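Local coordinates for catalase (Corynebacterium glutamicum, PDB 4B7H), which breaks hydrogen peroxide down to water and oxygen at a haem group, binds NADPH and is inhibited by nitric oxide, at residues A[149-154]-A[341-346]; A[160-165]-A[174-179]; A[2-7]-A[77-82]. All blocks are in the same frame, centred on the assembly; numbering follows the deposited sequence.

Contact 1 of 3, residues A[149-154]-A[341-346]; sequences LRDGMK and PDRMLQ. With HEM (protoporphyrin IX containing Fe), chain E.
M344, in the first turn of helix 343-359, folds its side chain against the backbone of L149 to G152 and so helps to line the haem pocket of the catalase fold. A bend at chi2 (-79°) turns SD onto D151, 3.4 Å from its C, and chi3 (-77°) sets CE beside HEM CAB at 3.5 Å. CG rests 3.4 Å from L149 O. Flexible, apolar methionine can bend round this backbone to reach the vinyl; L149 O is buried here without a polar partner in the model.

R343, extended from CG to NE, crosses the D151 side chain obliquely. D151 OD2 meets the guanidinium at its edge, in plane, while the carboxylate plane is turned 78° from it. The salt bridge, R343 NH1 to D151 OD2, is a weak bond of 3.4 Å; NH1 also bonds to A442 O. D151 OD1 closes an Asx turn by accepting from M153 N, and takes a further bond from S36 of the second subunit.

G152 suits its place because a side chain would be crowded by the haem vinyl: its CA lies 3.6 Å from HEM CBB. Water 1 accepts from G152 N (2.9 Å) and donates to R343 O (2.8 Å).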
loop_
_atom_site.group_PDB
_atom_site.type_symbol
_atom_site.label_atom_id
_atom_site.label_comp_id
_atom_site.label_asym_id
_atom_site.label_seq_id
_atom_site.Cartn_x
_atom_site.Cartn_y
_atom_site.Cartn_z
ATOM N N LEU A 149 9.464 -23.993 -19.415
ATOM C CA LEU A 149 8.904 -23.170 -20.494
ATOM C C LEU A 149 9.988 -22.402 -21.216
ATOM O O LEU A 149 11.091 -22.242 -20.685
ATOM C CB LEU A 149 7.894 -22.162 -19.940
ATOM C CG LEU A 149 6.695 -22.679 -19.147
ATOM C CD1 LEU A 149 6.041 -21.520 -18.410
ATOM C CD2 LEU A 149 5.695 -23.400 -20.058
ATOM N N ARG A 150 9.675 -21.925 -22.423
ATOM C CA ARG A 150 10.615 -21.108 -23.192
ATOM C C ARG A 150 10.055 -19.732 -23.547
ATOM O O ARG A 150 10.640 -18.997 -24.355
ATOM C CB ARG A 150 11.098 -21.848 -24.454
ATOM C CG ARG A 150 10.006 -22.180 -25.470
ATOM C CD ARG A 150 10.567 -22.978 -26.654
ATOM N NE ARG A 150 11.003 -24.317 -26.249
ATOM C CZ ARG A 150 10.343 -25.453 -26.481
ATOM N NH1 ARG A 150 9.184 -25.451 -27.139
ATOM N NH2 ARG A 150 10.857 -26.602 -26.057
ATOM N N ASP A 151 8.940 -19.359 -22.933
ATOM C CA ASP A 151 8.396 -18.032 -23.177
ATOM C C ASP A 151 7.701 -17.528 -21.924
ATOM O O ASP A 151 6.851 -18.216 -21.354
ATOM C CB ASP A 151 7.436 -18.077 -24.371
ATOM C CG ASP A 151 7.227 -16.722 -25.010
ATOM O OD1 ASP A 151 6.949 -15.765 -24.259
ATOM O OD2 ASP A 151 7.332 -16.612 -26.259
ATOM N N GLY A 152 8.073 -16.324 -21.494
ATOM C CA GLY A 152 7.519 -15.740 -20.286
ATOM C C GLY A 152 6.023 -15.520 -20.329
ATOM O O GLY A 152 5.378 -15.441 -19.283
ATOM N N MET A 153 5.460 -15.425 -21.532
ATOM C CA MET A 153 4.018 -15.284 -21.682
ATOM C C MET A 153 3.277 -16.429 -20.973
ATOM O O MET A 153 2.156 -16.246 -20.495
ATOM C CB MET A 153 3.643 -15.259 -23.166
ATOM C CG MET A 153 2.153 -15.043 -23.426
ATOM S SD MET A 153 1.538 -13.459 -22.814
ATOM C CE MET A 153 2.016 -12.399 -24.180
ATOM N N LYS A 154 3.918 -17.594 -20.888
ATOM C CA LYS A 154 3.295 -18.787 -20.326
ATOM C C LYS A 154 3.541 -18.979 -18.827
ATOM O O LYS A 154 2.950 -19.868 -18.204
ATOM C CB LYS A 154 3.791 -20.025 -21.087
ATOM C CG LYS A 154 3.257 -20.119 -22.507
ATOM C CD LYS A 154 2.423 -21.375 -22.712
ATOM C CE LYS A 154 1.207 -21.432 -21.781
ATOM N NZ LYS A 154 0.167 -20.415 -22.116
ATOM N N PRO A 341 19.133 -13.921 -26.004
ATOM C CA PRO A 341 17.758 -13.987 -26.529
ATOM C C PRO A 341 16.982 -15.205 -26.042
ATOM O O PRO A 341 16.345 -15.913 -26.830
ATOM C CB PRO A 341 17.945 -14.050 -28.052
ATOM C CG PRO A 341 19.356 -14.411 -28.283
ATOM C CD PRO A 341 20.153 -14.106 -27.051
ATOM N N ASP A 342 17.087 -15.460 -24.746
ATOM C CA ASP A 342 16.232 -16.394 -24.031
ATOM C C ASP A 342 15.023 -15.577 -23.555
ATOM O O ASP A 342 15.161 -14.683 -22.713
ATOM C CB ASP A 342 17.035 -16.985 -22.864
ATOM C CG ASP A 342 16.225 -17.899 -21.970
ATOM O OD1 ASP A 342 14.996 -17.714 -21.823
ATOM O OD2 ASP A 342 16.844 -18.803 -21.373
ATOM N N ARG A 343 13.843 -15.868 -24.103
ATOM C CA ARG A 343 12.662 -15.050 -23.825
ATOM C C ARG A 343 12.211 -15.150 -22.370
ATOM O O ARG A 343 11.608 -14.210 -21.838
ATOM C CB ARG A 343 11.507 -15.408 -24.765
ATOM C CG ARG A 343 11.839 -15.223 -26.231
ATOM C CD ARG A 343 10.689 -15.651 -27.103
ATOM N NE ARG A 343 11.121 -15.741 -28.488
ATOM C CZ ARG A 343 10.376 -16.262 -29.453
ATOM N NH1 ARG A 343 9.167 -16.723 -29.164
ATOM N NH2 ARG A 343 10.842 -16.332 -30.694
ATOM N N MET A 344 12.477 -16.287 -21.731
ATOM C CA MET A 344 12.167 -16.427 -20.311
ATOM C C MET A 344 13.017 -15.447 -19.517
ATOM O O MET A 344 12.502 -14.682 -18.693
ATOM C CB MET A 344 12.406 -17.864 -19.848
ATOM C CG MET A 344 11.425 -18.870 -20.450
ATOM S SD MET A 344 9.822 -18.878 -19.640
ATOM C CE MET A 344 10.262 -19.792 -18.167
ATOM N N LEU A 345 14.321 -15.454 -19.781
ATOM C CA LEU A 345 15.236 -14.531 -19.126
ATOM C C LEU A 345 14.797 -13.084 -19.339
ATOM O O LEU A 345 14.762 -12.292 -18.392
ATOM C CB LEU A 345 16.664 -14.740 -19.628
ATOM C CG LEU A 345 17.706 -13.744 -19.116
ATOM C CD1 LEU A 345 17.766 -13.732 -17.575
ATOM C CD2 LEU A 345 19.065 -14.062 -19.758
ATOM N N GLN A 346 14.428 -12.735 -20.568
ATOM C CA GLN A 346 14.077 -11.349 -20.859
ATOM C C GLN A 346 12.823 -10.903 -20.100
ATOM O O GLN A 346 12.749 -9.772 -19.627
ATOM C CB GLN A 346 13.989 -11.116 -22.373
ATOM C CG GLN A 346 15.335 -11.388 -23.039
ATOM C CD GLN A 346 15.604 -10.561 -24.278
ATOM O OE1 GLN A 346 14.803 -9.709 -24.680
ATOM N NE2 GLN A 346 16.758 -10.807 -24.897
HETATM C CHA HEM E . 11.052 -15.804 -7.689
HETATM C CHB HEM E . 9.321 -14.301 -11.962
HETATM C CHC HEM E . 11.381 -18.142 -14.068
HETATM C CHD HEM E . 14.184 -18.601 -10.181
HETATM C C1A HEM E . 10.395 -15.076 -8.650
HETATM C C2A HEM E . 9.663 -13.843 -8.428
HETATM C C3A HEM E . 9.205 -13.430 -9.619
HETATM C C4A HEM E . 9.618 -14.382 -10.621
HETATM C CMA HEM E . 8.384 -12.177 -9.941
HETATM C CAA HEM E . 9.485 -13.153 -7.057
HETATM C CBA HEM E . 10.666 -12.226 -6.803
HETATM C CGA HEM E . 10.483 -11.370 -5.578
HETATM O O1A HEM E . 11.502 -11.146 -4.879
HETATM O O2A HEM E . 9.352 -10.901 -5.289
HETATM C C1B HEM E . 9.699 -15.220 -12.914
HETATM C C2B HEM E . 9.317 -15.207 -14.308
HETATM C C3B HEM E . 9.874 -16.294 -14.882
HETATM C C4B HEM E . 10.635 -16.993 -13.870
HETATM C CMB HEM E . 8.413 -14.132 -14.944
HETATM C CAB HEM E . 9.827 -16.777 -16.345
HETATM C CBB HEM E . 9.661 -15.938 -17.367
HETATM C C1C HEM E . 12.449 -18.497 -13.264
HETATM C C2C HEM E . 13.638 -19.247 -13.645
HETATM C C3C HEM E . 14.406 -19.364 -12.548
HETATM C C4C HEM E . 13.733 -18.678 -11.466
HETATM C CMC HEM E . 13.913 -19.809 -15.062
HETATM C CAC HEM E . 15.802 -20.011 -12.372
HETATM C CBC HEM E . 16.694 -20.093 -13.373
HETATM C C1D HEM E . 13.553 -17.955 -9.155
HETATM C C2D HEM E . 14.017 -18.000 -7.806
HETATM C C3D HEM E . 13.062 -17.141 -7.023
HETATM C C4D HEM E . 12.106 -16.639 -7.972
HETATM C CMD HEM E . 15.221 -18.770 -7.267
HETATM C CAD HEM E . 13.157 -16.859 -5.531
HETATM C CBD HEM E . 14.251 -15.818 -5.307
HETATM C CGD HEM E . 14.362 -15.662 -3.819
HETATM O O1D HEM E . 14.050 -14.567 -3.290
HETATM O O2D HEM E . 14.745 -16.654 -3.149
HETATM N NA HEM E . 10.358 -15.378 -10.003
HETATM N NB HEM E . 10.498 -16.317 -12.673
HETATM N NC HEM E . 12.545 -18.159 -11.924
HETATM N ND HEM E . 12.418 -17.152 -9.226
HETATM FE FE HEM E . 11.429 -16.796 -10.942
HETATM O O HOH W 1 8.887 -13.759 -22.552
#

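Contact 2 of 3, residues A[160-165]-A[174-179]; sequences HSQKRL and DMQWDF
M175 of helix 173-182 packs on S161, K163 and L165, at and beyond helix 155-162; the two are successive helices joined by a short loop in the catalase fold, and the first begins at F155, part of the nitric oxide pocket. The CB of M175 points toward the facing segment, and CG stands anti to the backbone N (chi1 166°), close over S161. There CG lies 3.4 Å from S161 O and also touches S161 CB. SD follows, 3.7 Å from S161 CA. At chi3 the chain bends (66°), placing CE among backbone carbonyls, 3.5 Å from K163 O, and against L165 CD2 at 3.8 Å, where the two side chains run antiparallel alongside each other. A long unbranched apolar chain fits this place, since it can follow the backbone from S161 to L165. Y397 of the third subunit also packs against M175.

Small S161 lets the helices come close: the CA atoms of S161 and Q176 are 5.3 Å apart, and its OG reaches F179 CB while bonding to F158 O of its own helix. The side chains of Q162 and Q176 cross at about a right angle, their amide planes 53° apart.

Two waters bridge the two segments. Water 3 donates to S161 OG and Q176 O and accepts from Q162 NE2. Water 2 accepts from Q176 NE2 and donates to two carbonyls, S161 O and, at 2.8 Å, K163 O.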
loop_
_atom_site.group_PDB
_atom_site.type_symbol
_atom_site.label_atom_id
_atom_site.label_comp_id
_atom_site.label_asym_id
_atom_site.label_seq_id
_atom_site.Cartn_x
_atom_site.Cartn_y
_atom_site.Cartn_z
ATOM N N HIS A 160 -0.075 -20.517 -11.865
ATOM C CA HIS A 160 -1.411 -20.864 -11.375
ATOM C C HIS A 160 -1.628 -22.380 -11.437
ATOM O O HIS A 160 -2.179 -22.983 -10.508
ATOM C CB HIS A 160 -2.514 -20.212 -12.207
ATOM C CG HIS A 160 -2.541 -18.712 -12.192
ATOM N ND1 HIS A 160 -3.242 -17.925 -13.081
ATOM C CD2 HIS A 160 -1.920 -17.853 -11.350
ATOM C CE1 HIS A 160 -3.058 -16.654 -12.771
ATOM N NE2 HIS A 160 -2.256 -16.583 -11.728
ATOM N N SER A 161 -1.194 -23.095 -12.392
ATOM C CA SER A 161 -1.524 -24.522 -12.453
ATOM C C SER A 161 -0.897 -25.315 -11.312
ATOM O O SER A 161 -1.403 -26.377 -10.932
ATOM C CB SER A 161 -1.147 -25.138 -13.812
ATOM O OG SER A 161 0.239 -25.435 -13.896
ATOM N N GLN A 162 0.195 -24.789 -10.762
ATOM C CA GLN A 162 0.881 -25.391 -9.621
ATOM C C GLN A 162 0.337 -24.968 -8.264
ATOM O O GLN A 162 0.720 -25.547 -7.237
ATOM C CB GLN A 162 2.360 -25.031 -9.687
ATOM C CG GLN A 162 3.060 -25.761 -10.807
ATOM C CD GLN A 162 3.237 -27.220 -10.460
ATOM O OE1 GLN A 162 3.728 -27.550 -9.372
ATOM N NE2 GLN A 162 2.813 -28.110 -11.357
ATOM N N LYS A 163 -0.530 -23.952 -8.262
ATOM C CA LYS A 163 -1.096 -23.400 -7.036
ATOM C C LYS A 163 -2.535 -23.896 -6.837
ATOM O O LYS A 163 -2.817 -25.060 -7.116
ATOM C CB LYS A 163 -0.942 -21.870 -6.996
ATOM C CG LYS A 163 0.508 -21.418 -6.776
ATOM C CD LYS A 163 0.612 -19.897 -6.721
ATOM C CE LYS A 163 1.875 -19.396 -6.015
ATOM N NZ LYS A 163 1.852 -19.670 -4.546
ATOM N N ARG A 164 -3.436 -23.059 -6.339
ATOM C CA ARG A 164 -4.740 -23.548 -5.910
ATOM C C ARG A 164 -5.867 -23.186 -6.858
ATOM O O ARG A 164 -5.883 -22.094 -7.441
ATOM C CB ARG A 164 -5.057 -23.021 -4.512
ATOM C CG ARG A 164 -4.004 -23.435 -3.510
ATOM C CD ARG A 164 -4.099 -22.706 -2.169
ATOM N NE ARG A 164 -2.952 -23.098 -1.359
ATOM C CZ ARG A 164 -2.883 -24.225 -0.653
ATOM N NH1 ARG A 164 -3.930 -25.043 -0.607
ATOM N NH2 ARG A 164 -1.772 -24.529 0.016
ATOM N N LEU A 165 -6.817 -24.110 -7.000
ATOM C CA LEU A 165 -8.039 -23.865 -7.758
ATOM C C LEU A 165 -8.757 -22.625 -7.231
ATOM O O LEU A 165 -8.796 -22.379 -6.020
ATOM C CB LEU A 165 -8.970 -25.069 -7.645
ATOM C CG LEU A 165 -8.509 -26.372 -8.294
ATOM C CD1 LEU A 165 -9.454 -27.500 -7.923
ATOM C CD2 LEU A 165 -8.436 -26.209 -9.797
ATOM N N ASP A 174 -5.135 -32.835 -11.455
ATOM C CA ASP A 174 -5.647 -32.746 -12.816
ATOM C C ASP A 174 -5.174 -31.460 -13.480
ATOM O O ASP A 174 -4.731 -31.466 -14.631
ATOM C CB ASP A 174 -7.168 -32.811 -12.869
ATOM C CG ASP A 174 -7.674 -32.919 -14.286
ATOM O OD1 ASP A 174 -7.633 -34.039 -14.825
ATOM O OD2 ASP A 174 -8.058 -31.891 -14.886
ATOM N N MET A 175 -5.262 -30.354 -12.747
ATOM C CA MET A 175 -4.805 -29.077 -13.271
ATOM C C MET A 175 -3.313 -29.106 -13.621
ATOM O O MET A 175 -2.905 -28.600 -14.671
ATOM C CB MET A 175 -5.119 -27.961 -12.272
ATOM C CG MET A 175 -4.391 -26.655 -12.566
ATOM S SD MET A 175 -5.040 -25.206 -11.699
ATOM C CE MET A 175 -4.674 -25.620 -9.998
ATOM N N GLN A 176 -2.494 -29.692 -12.752
ATOM C CA GLN A 176 -1.053 -29.724 -13.009
ATOM C C GLN A 176 -0.730 -30.482 -14.287
ATOM O O GLN A 176 0.060 -30.021 -15.119
ATOM C CB GLN A 176 -0.302 -30.346 -11.835
ATOM C CG GLN A 176 -0.455 -29.531 -10.568
ATOM C CD GLN A 176 0.568 -29.862 -9.493
ATOM O OE1 GLN A 176 1.547 -30.584 -9.727
ATOM N NE2 GLN A 176 0.349 -29.322 -8.298
ATOM N N TRP A 177 -1.352 -31.643 -14.453
ATOM C CA TRP A 177 -1.081 -32.486 -15.614
ATOM C C TRP A 177 -1.787 -31.997 -16.875
ATOM O O TRP A 177 -1.274 -32.186 -17.985
ATOM C CB TRP A 177 -1.433 -33.943 -15.315
ATOM C CG TRP A 177 -0.466 -34.556 -14.356
ATOM C CD1 TRP A 177 -0.657 -34.788 -13.021
ATOM C CD2 TRP A 177 0.870 -34.969 -14.650
ATOM N NE1 TRP A 177 0.481 -35.336 -12.473
ATOM C CE2 TRP A 177 1.431 -35.456 -13.455
ATOM C CE3 TRP A 177 1.645 -34.988 -15.818
ATOM C CZ2 TRP A 177 2.734 -35.954 -13.390
ATOM C CZ3 TRP A 177 2.938 -35.468 -15.748
ATOM C CH2 TRP A 177 3.467 -35.953 -14.546
ATOM N N ASP A 178 -2.958 -31.379 -16.724
ATOM C CA ASP A 178 -3.631 -30.782 -17.877
ATOM C C ASP A 178 -2.716 -29.719 -18.478
ATOM O O ASP A 178 -2.490 -29.697 -19.694
ATOM C CB ASP A 178 -4.977 -30.169 -17.474
ATOM C CG ASP A 178 -5.805 -29.726 -18.670
ATOM O OD1 ASP A 178 -5.826 -30.452 -19.686
ATOM O OD2 ASP A 178 -6.434 -28.643 -18.592
ATOM N N PHE A 179 -2.153 -28.860 -17.627
ATOM C CA PHE A 179 -1.246 -27.836 -18.132
ATOM C C PHE A 179 0.007 -28.456 -18.742
ATOM O O PHE A 179 0.371 -28.129 -19.875
ATOM C CB PHE A 179 -0.835 -26.815 -17.066
ATOM C CG PHE A 179 0.146 -25.795 -17.591
ATOM C CD1 PHE A 179 -0.302 -24.719 -18.354
ATOM C CD2 PHE A 179 1.514 -25.947 -17.391
ATOM C CE1 PHE A 179 0.587 -23.797 -18.884
ATOM C CE2 PHE A 179 2.415 -25.027 -17.928
ATOM C CZ PHE A 179 1.944 -23.946 -18.672
HETATM O O HOH W 2 -2.072 -27.437 -8.313
HETATM O O HOH W 3 1.737 -27.758 -14.000
#

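Contact 3 of 3, residues A[2-7]-A[77-82]; sequences EKSAAD and FGELHI
A5 and E79 supply the hydrogen bond of this contact, between the N-terminal arm and a strand of the antiparallel β-barrel of catalases. A5 N donates to E79 OE2 at 2.9 Å and 164°, meeting the oxygen on its anti side, 35° out of the carboxylate plane. The long, extended glutamate suits the task, its chain stretched beyond CG to carry the carboxylate to the arm. Its other oxygen, OE1, uses its anti lone pair to accept from H81 NE2 at 2.8 Å, practically in the imidazole plane. N313 adds a bond to E79 OE2.

Within the arm, S4 and D7 form a capping box round a type I turn: S4 OG accepts from A6 N (3.0 Å), and S4 N donates to D7 OD2, likewise at 3.0 Å.

Apolar contact is made by small methyls that allow a close approach. A5 CB lies on E79 CG at 3.7 Å, and A6 CB on F77 CB at the same distance.

The arm runs across strand 73-82, the touching parts 101° apart, just before helix 7-11. Strands 100-108 and 305-314 flank 73-82, and R314 and N313 of the latter strand also hold the arm, through D7 and S4.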
loop_
_atom_site.group_PDB
_atom_site.type_symbol
_atom_site.label_atom_id
_atom_site.label_comp_id
_atom_site.label_asym_id
_atom_site.label_seq_id
_atom_site.Cartn_x
_atom_site.Cartn_y
_atom_site.Cartn_z
ATOM N N GLU A 2 34.427 -16.888 14.526
ATOM C CA GLU A 2 34.314 -17.130 13.085
ATOM C C GLU A 2 33.814 -15.873 12.350
ATOM O O GLU A 2 32.630 -15.531 12.390
ATOM C CB GLU A 2 33.526 -18.410 12.746
ATOM C CG GLU A 2 34.057 -19.641 13.502
ATOM C CD GLU A 2 33.320 -20.936 13.188
ATOM O OE1 GLU A 2 32.153 -21.088 13.608
ATOM O OE2 GLU A 2 33.927 -21.818 12.540
ATOM N N LYS A 3 34.756 -15.169 11.723
ATOM C CA LYS A 3 34.475 -13.958 10.960
ATOM C C LYS A 3 33.954 -14.316 9.579
ATOM O O LYS A 3 34.211 -15.407 9.070
ATOM C CB LYS A 3 35.751 -13.136 10.777
ATOM C CG LYS A 3 36.535 -12.879 12.044
ATOM C CD LYS A 3 38.007 -13.220 11.846
ATOM C CE LYS A 3 38.382 -14.507 12.565
ATOM N NZ LYS A 3 37.562 -15.668 12.122
ATOM N N SER A 4 33.236 -13.385 8.968
ATOM C CA SER A 4 32.789 -13.558 7.594
ATOM C C SER A 4 32.973 -12.253 6.854
ATOM O O SER A 4 32.782 -11.180 7.433
ATOM C CB SER A 4 31.311 -13.934 7.551
ATOM O OG SER A 4 30.859 -13.949 6.210
ATOM N N ALA A 5 33.311 -12.332 5.569
ATOM C CA ALA A 5 33.372 -11.135 4.735
ATOM C C ALA A 5 32.004 -10.468 4.641
ATOM O O ALA A 5 31.898 -9.292 4.284
ATOM C CB ALA A 5 33.894 -11.470 3.348
ATOM N N ALA A 6 30.953 -11.214 4.970
ATOM C CA ALA A 6 29.597 -10.678 4.924
ATOM C C ALA A 6 29.183 -9.938 6.200
ATOM O O ALA A 6 28.073 -9.403 6.262
ATOM C CB ALA A 6 28.598 -11.789 4.606
ATOM N N ASP A 7 30.057 -9.908 7.209
ATOM C CA ASP A 7 29.732 -9.261 8.489
ATOM C C ASP A 7 29.300 -7.800 8.334
ATOM O O ASP A 7 28.334 -7.365 8.965
ATOM C CB ASP A 7 30.908 -9.365 9.469
ATOM C CG ASP A 7 31.101 -10.773 10.010
ATOM O OD1 ASP A 7 30.170 -11.590 9.872
ATOM O OD2 ASP A 7 32.177 -11.059 10.583
ATOM N N PHE A 77 24.581 -16.108 4.467
ATOM C CA PHE A 77 25.545 -15.199 3.879
ATOM C C PHE A 77 26.894 -15.885 3.866
ATOM O O PHE A 77 27.104 -16.873 4.569
ATOM C CB PHE A 77 25.581 -13.879 4.665
ATOM C CG PHE A 77 24.292 -13.120 4.600
ATOM C CD1 PHE A 77 23.235 -13.452 5.436
ATOM C CD2 PHE A 77 24.124 -12.091 3.682
ATOM C CE1 PHE A 77 22.028 -12.757 5.365
ATOM C CE2 PHE A 77 22.928 -11.397 3.597
ATOM C CZ PHE A 77 21.873 -11.730 4.446
ATOM N N GLY A 78 27.809 -15.370 3.059
ATOM C CA GLY A 78 29.084 -16.039 2.892
ATOM C C GLY A 78 30.028 -15.313 1.963
ATOM O O GLY A 78 30.029 -14.082 1.902
ATOM N N GLU A 79 30.846 -16.085 1.250
ATOM C CA GLU A 79 31.980 -15.541 0.499
ATOM C C GLU A 79 32.178 -16.295 -0.802
ATOM O O GLU A 79 32.130 -17.538 -0.825
ATOM C CB GLU A 79 33.270 -15.651 1.331
ATOM C CG GLU A 79 33.174 -15.026 2.713
ATOM C CD GLU A 79 34.347 -15.349 3.617
ATOM O OE1 GLU A 79 35.329 -15.979 3.158
ATOM O OE2 GLU A 79 34.290 -14.966 4.805
ATOM N N LEU A 80 32.424 -15.545 -1.875
ATOM C CA LEU A 80 32.861 -16.105 -3.149
ATOM C C LEU A 80 34.373 -15.935 -3.270
ATOM O O LEU A 80 34.885 -14.826 -3.110
ATOM C CB LEU A 80 32.179 -15.369 -4.308
ATOM C CG LEU A 80 32.682 -15.677 -5.723
ATOM C CD1 LEU A 80 32.337 -17.107 -6.110
ATOM C CD2 LEU A 80 32.108 -14.679 -6.721
ATOM N N HIS A 81 35.080 -17.027 -3.555
ATOM C CA HIS A 81 36.533 -16.993 -3.731
ATOM C C HIS A 81 36.925 -17.425 -5.148
ATOM O O HIS A 81 36.636 -18.548 -5.560
ATOM C CB HIS A 81 37.210 -17.928 -2.724
ATOM C CG HIS A 81 37.074 -17.489 -1.302
ATOM N ND1 HIS A 81 38.129 -16.974 -0.579
ATOM C CD2 HIS A 81 36.010 -17.492 -0.464
ATOM C CE1 HIS A 81 37.719 -16.675 0.641
ATOM N NE2 HIS A 81 36.436 -16.975 0.734
ATOM N N ILE A 82 37.596 -16.549 -5.890
ATOM C CA ILE A 82 38.079 -16.907 -7.223
ATOM C C ILE A 82 39.428 -17.625 -7.127
ATOM O O ILE A 82 40.338 -17.158 -6.437
ATOM C CB ILE A 82 38.197 -15.662 -8.121
ATOM C CG1 ILE A 82 36.866 -14.904 -8.147
ATOM C CG2 ILE A 82 38.642 -16.041 -9.521
ATOM C CD1 ILE A 82 35.661 -15.762 -8.542
#

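Contact 3 comes first along the chain, joining the N-terminal arm to barrel strand 73-82; contacts 1 and 2 follow. Contact 2 falls between the two segments of contact 1, whose closure spans 186 residues, whereas contact 2 joins neighbouring helices. Those two have centres about 20 Å apart and touch through F179, whose ring packs on L149 and K154, so F179 packs the loop 149-154, which helps to line the haem pocket, against helix 173-182. Both also reach the second subunit. Contact 3 lies on the opposite side of the chain's centre, about 33 and 40 Å from them between centres, with no other subunit touching its segments.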